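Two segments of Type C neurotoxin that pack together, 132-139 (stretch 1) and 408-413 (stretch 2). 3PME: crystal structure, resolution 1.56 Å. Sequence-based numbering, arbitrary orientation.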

ATOM      1  N   SER A 132       6.623  -4.446 -12.593  1.00 37.94           N
ATOM      2  CA  SER A 132       7.677  -3.561 -12.112  1.00 39.59           C
ATOM      3  C   SER A 132       7.488  -3.214 -10.640  1.00 40.01           C
ATOM      4  O   SER A 132       6.363  -3.085 -10.154  1.00 36.17           O
ATOM      5  CB  SER A 132       7.710  -2.275 -12.934  1.00 41.03           C
ATOM      6  OG  SER A 132       8.676  -1.378 -12.415  1.00 47.75           O
ATOM      7  N   HIS A 133       8.595  -3.047  -9.926  1.00 38.72           N
ATOM      8  CA  HIS A 133       8.513  -2.649  -8.530  1.00 36.75           C
ATOM      9  C   HIS A 133       8.108  -1.178  -8.421  1.00 37.40           C
ATOM     10  O   HIS A 133       7.835  -0.669  -7.331  1.00 40.44           O
ATOM     11  CB  HIS A 133       9.834  -2.953  -7.817  1.00 39.06           C
ATOM     12  CG  HIS A 133      10.248  -4.392  -7.919  1.00 41.83           C
ATOM     13  ND1 HIS A 133      11.565  -4.796  -7.888  1.00 43.24           N
ATOM     14  CD2 HIS A 133       9.513  -5.522  -8.067  1.00 40.38           C
ATOM     15  CE1 HIS A 133      11.625  -6.112  -8.003  1.00 41.64           C
ATOM     16  NE2 HIS A 133      10.393  -6.576  -8.114  1.00 44.56           N
ATOM     17  N   THR A 134       8.034  -0.514  -9.572  1.00 36.95           N
ATOM     18  CA  THR A 134       7.549   0.857  -9.653  1.00 36.16           C
ATOM     19  C   THR A 134       6.035   0.872  -9.866  1.00 35.94           C
ATOM     20  O   THR A 134       5.386   1.912  -9.735  1.00 41.93           O
ATOM     21  CB  THR A 134       8.228   1.632 -10.803  1.00 41.04           C
ATOM     22  OG1 THR A 134       7.765   1.134 -12.067  1.00 46.42           O
ATOM     23  CG2 THR A 134       9.741   1.487 -10.725  1.00 46.75           C
ATOM     24  N   GLY A 135       5.480  -0.285 -10.210  1.00 32.64           N
ATOM     25  CA  GLY A 135       4.048  -0.421 -10.410  1.00 29.22           C
ATOM     26  C   GLY A 135       3.283  -0.746  -9.138  1.00 25.58           C
ATOM     27  O   GLY A 135       3.813  -0.613  -8.030  1.00 29.29           O
ATOM     28  N   TYR A 136       2.044  -1.206  -9.301  1.00 20.65           N
ATOM     29  CA  TYR A 136       1.146  -1.434  -8.171  1.00 19.66           C
ATOM     30  C   TYR A 136       0.806  -2.902  -7.940  1.00 18.35           C
ATOM     31  O   TYR A 136      -0.173  -3.206  -7.258  1.00 17.95           O
ATOM     32  CB  TYR A 136      -0.176  -0.678  -8.373  1.00 21.31           C
ATOM     33  CG  TYR A 136      -0.050   0.802  -8.660  1.00 24.99           C
ATOM     34  CD1 TYR A 136      -0.094   1.737  -7.635  1.00 30.72           C
ATOM     35  CD2 TYR A 136       0.099   1.258  -9.965  1.00 27.92           C
ATOM     36  CE1 TYR A 136       0.014   3.098  -7.905  1.00 30.75           C
ATOM     37  CE2 TYR A 136       0.205   2.609 -10.244  1.00 30.88           C
ATOM     38  CZ  TYR A 136       0.163   3.520  -9.211  1.00 32.68           C
ATOM     39  OH  TYR A 136       0.274   4.862  -9.509  1.00 39.12           O
ATOM     40  N   THR A 137       1.588  -3.822  -8.500  1.00 19.86           N
ATOM     41  CA  THR A 137       1.322  -5.237  -8.269  1.00 19.94           C
ATOM     42  C   THR A 137       1.333  -5.543  -6.763  1.00 18.13           C
ATOM     43  O   THR A 137       2.311  -5.260  -6.076  1.00 18.62           O
ATOM     44  CB  THR A 137       2.345  -6.134  -8.992  1.00 20.43           C
ATOM     45  OG1 THR A 137       2.273  -5.899 -10.406  1.00 21.50           O
ATOM     46  CG2 THR A 137       2.021  -7.595  -8.726  1.00 20.37           C
ATOM     47  N   ASN A 138       0.230  -6.119  -6.277  1.00 17.16           N
ATOM     48  CA  ASN A 138       0.013  -6.445  -4.867  1.00 16.59           C
ATOM     49  C   ASN A 138       0.097  -5.270  -3.899  1.00 17.36           C
ATOM     50  O   ASN A 138       0.336  -5.462  -2.697  1.00 16.61           O
ATOM     51  CB  ASN A 138       0.950  -7.567  -4.389  1.00 17.74           C
ATOM     52  CG  ASN A 138       0.453  -8.225  -3.118  1.00 17.97           C
ATOM     53  OD1 ASN A 138      -0.740  -8.521  -2.996  1.00 16.86           O
ATOM     54  ND2 ASN A 138       1.369  -8.485  -2.174  1.00 18.82           N
ATOM     55  N   LYS A 139      -0.099  -4.056  -4.407  1.00 16.00           N
ATOM     56  CA  LYS A 139      -0.110  -2.867  -3.567  1.00 16.66           C
ATOM     57  C   LYS A 139      -1.521  -2.309  -3.535  1.00 17.41           C
ATOM     58  O   LYS A 139      -2.211  -2.319  -4.549  1.00 18.38           O
ATOM     59  CB  LYS A 139       0.844  -1.795  -4.110  1.00 17.75           C
ATOM     60  CG  LYS A 139       2.287  -2.229  -4.118  1.00 19.11           C
ATOM     61  CD  LYS A 139       3.199  -1.124  -4.591  1.00 21.18           C
ATOM     62  CE  LYS A 139       4.637  -1.632  -4.665  1.00 24.49           C
ATOM     63  NZ  LYS A 139       5.495  -0.693  -5.436  1.00 32.62           N
ATOM     64  N   ARG A 408       6.451 -10.273   4.273  1.00 18.61           N
ATOM     65  CA  ARG A 408       6.042 -11.439   3.508  1.00 19.72           C
ATOM     66  C   ARG A 408       4.525 -11.450   3.485  1.00 20.91           C
ATOM     67  O   ARG A 408       3.865 -11.715   4.488  1.00 25.54           O
ATOM     68  CB  ARG A 408       6.619 -12.718   4.115  1.00 21.09           C
ATOM     69  CG  ARG A 408       8.140 -12.717   4.050  1.00 25.68           C
ATOM     70  CD  ARG A 408       8.715 -14.079   4.388  1.00 31.77           C
ATOM     71  NE  ARG A 408       8.508 -15.035   3.305  1.00 36.50           N
ATOM     72  CZ  ARG A 408       9.482 -15.516   2.536  1.00 32.60           C
ATOM     73  NH1 ARG A 408      10.737 -15.134   2.734  1.00 36.25           N
ATOM     74  NH2 ARG A 408       9.198 -16.383   1.575  1.00 34.63           N
ATOM     75  N   ASP A 409       3.977 -11.098   2.331  1.00 17.87           N
ATOM     76  CA  ASP A 409       2.545 -10.882   2.188  1.00 20.67           C
ATOM     77  C   ASP A 409       1.980 -12.005   1.314  1.00 19.62           C
ATOM     78  O   ASP A 409       2.628 -12.429   0.365  1.00 21.12           O
ATOM     79  CB  ASP A 409       2.329  -9.502   1.536  1.00 18.68           C
ATOM     80  CG  ASP A 409       0.859  -9.147   1.369  1.00 19.63           C
ATOM     81  OD1 ASP A 409       0.289  -8.439   2.237  1.00 22.30           O
ATOM     82  OD2 ASP A 409       0.285  -9.579   0.368  1.00 19.44           O
ATOM     83  N   PRO A 410       0.770 -12.501   1.631  1.00 18.79           N
ATOM     84  CA  PRO A 410       0.233 -13.649   0.887  1.00 18.96           C
ATOM     85  C   PRO A 410      -0.029 -13.340  -0.595  1.00 19.08           C
ATOM     86  O   PRO A 410      -0.162 -14.267  -1.400  1.00 20.66           O
ATOM     87  CB  PRO A 410      -1.084 -13.963   1.607  1.00 23.76           C
ATOM     88  CG  PRO A 410      -1.436 -12.719   2.337  1.00 26.16           C
ATOM     89  CD  PRO A 410      -0.127 -12.064   2.707  1.00 20.53           C
ATOM     90  N   GLY A 411      -0.079 -12.057  -0.941  1.00 18.38           N
ATOM     91  CA  GLY A 411      -0.269 -11.638  -2.327  1.00 18.69           C
ATOM     92  C   GLY A 411       1.011 -11.583  -3.152  1.00 20.46           C
ATOM     93  O   GLY A 411       1.008 -11.212  -4.324  1.00 20.60           O
ATOM     94  N   TRP A 412       2.123 -11.982  -2.550  1.00 20.61           N
ATOM     95  CA  TRP A 412       3.394 -11.976  -3.254  1.00 22.07           C
ATOM     96  C   TRP A 412       4.258 -13.108  -2.695  1.00 19.39           C
ATOM     97  O   TRP A 412       4.863 -13.003  -1.627  1.00 20.87           O
ATOM     98  CB  TRP A 412       4.102 -10.618  -3.122  1.00 20.79           C
ATOM     99  CG  TRP A 412       5.358 -10.523  -3.942  1.00 20.67           C
ATOM    100  CD1 TRP A 412       6.542 -11.171  -3.705  1.00 19.75           C
ATOM    101  CD2 TRP A 412       5.567  -9.723  -5.118  1.00 20.82           C
ATOM    102  NE1 TRP A 412       7.471 -10.828  -4.669  1.00 20.94           N
ATOM    103  CE2 TRP A 412       6.894  -9.949  -5.547  1.00 22.11           C
ATOM    104  CE3 TRP A 412       4.759  -8.848  -5.858  1.00 21.00           C
ATOM    105  CZ2 TRP A 412       7.433  -9.322  -6.670  1.00 22.12           C
ATOM    106  CZ3 TRP A 412       5.299  -8.226  -6.979  1.00 21.79           C
ATOM    107  CH2 TRP A 412       6.619  -8.470  -7.376  1.00 23.65           C
ATOM    108  N   VAL A 413       4.268 -14.220  -3.419  1.00 23.84           N
ATOM    109  CA  VAL A 413       4.902 -15.427  -2.908  1.00 26.01           C
ATOM    110  C   VAL A 413       6.248 -15.657  -3.569  1.00 27.99           C
ATOM    111  O   VAL A 413       6.361 -15.580  -4.788  1.00 30.72           O
ATOM    112  CB  VAL A 413       4.001 -16.653  -3.130  1.00 34.01           C
ATOM    113  CG1 VAL A 413       4.755 -17.936  -2.816  1.00 33.22           C
ATOM    114  CG2 VAL A 413       2.746 -16.539  -2.279  1.00 31.07           C
TER

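Neither stretch forms a regular helix or strand; both are built from tight turns. In stretch 1 a type I turn runs from Ser-132 to Gly-135, closed by Gly-135 N to Ser-132 O at 2.9 Å, and a type II turn follows from Tyr-136 to Lys-139, closed by Lys-139 N to Tyr-136 O at 3.0 Å. Stretch 2 contributes a type I turn from Asp-409 to Trp-412, with Trp-412 N donating to Asp-409 O at 3.0 Å. The backbones come nearest where Asn-138 faces Gly-411, CA to CA 5.8 Å, and no backbone hydrogen bond joins them. The contact rests mainly on side chains, with the backbone of Gly-411 as a partner, between residues that touch across at least 271 positions of sequence.

Asn-138 is the hub. It sits at the third position of the type II turn with phi/psi of 58/22, a left-handed conformation that asparagine tolerates better than most residues, and its CA-to-CB bond points toward stretch 2. Asn-138 ND2 donates to Asp-409 OD2 at 3.0 Å with a nearly straight N-H...acceptor angle of 169°, the one hydrogen bond across the interface. The same carboxylate oxygen, Asp-409 OD2, accepts from Gly-411 N at 2.8 Å. One acceptor thus braces the turn of stretch 2 from within and ties it to stretch 1, a compact rule: use the side chain that organizes a turn as its docking point too.

Gly-411 supplies the complementary space. Asn-138 OD1 lies 3.2 Å from Gly-411 CA, and an ideal CB there would fall only 1.9 Å from that OD1, a clash. The absence of a side chain is what lets the amide come so close to the turn.

Trp-412 provides the broad apolar surface. Trp-412 CB packs 3.6 Å from Asn-138 ND2, while Asn-138 CB lies at the edge of the indole, near its plane. Farther along the ring, Thr-137 CG2 approaches Trp-412 CZ3 at 3.8 Å, a methyl-to-aromatic van der Waals contact. His-133 reaches the same end of the indole: its CA-to-CB bond runs sideways, but the imidazole comes nearer, placing His-133 CD2 4.2 Å from Trp-412 CH2, which meets the imidazole at its edge.

Lys-139 supports stretch 1 without touching stretch 2. Its extended chain brings Lys-139 NZ to His-133 O at 3.0 Å and Gly-135 O at 3.1 Å, linking the second turn back to the first. The contact buries 257 Å², both sides summed, combining one well-aligned polar bond with a small apolar patch.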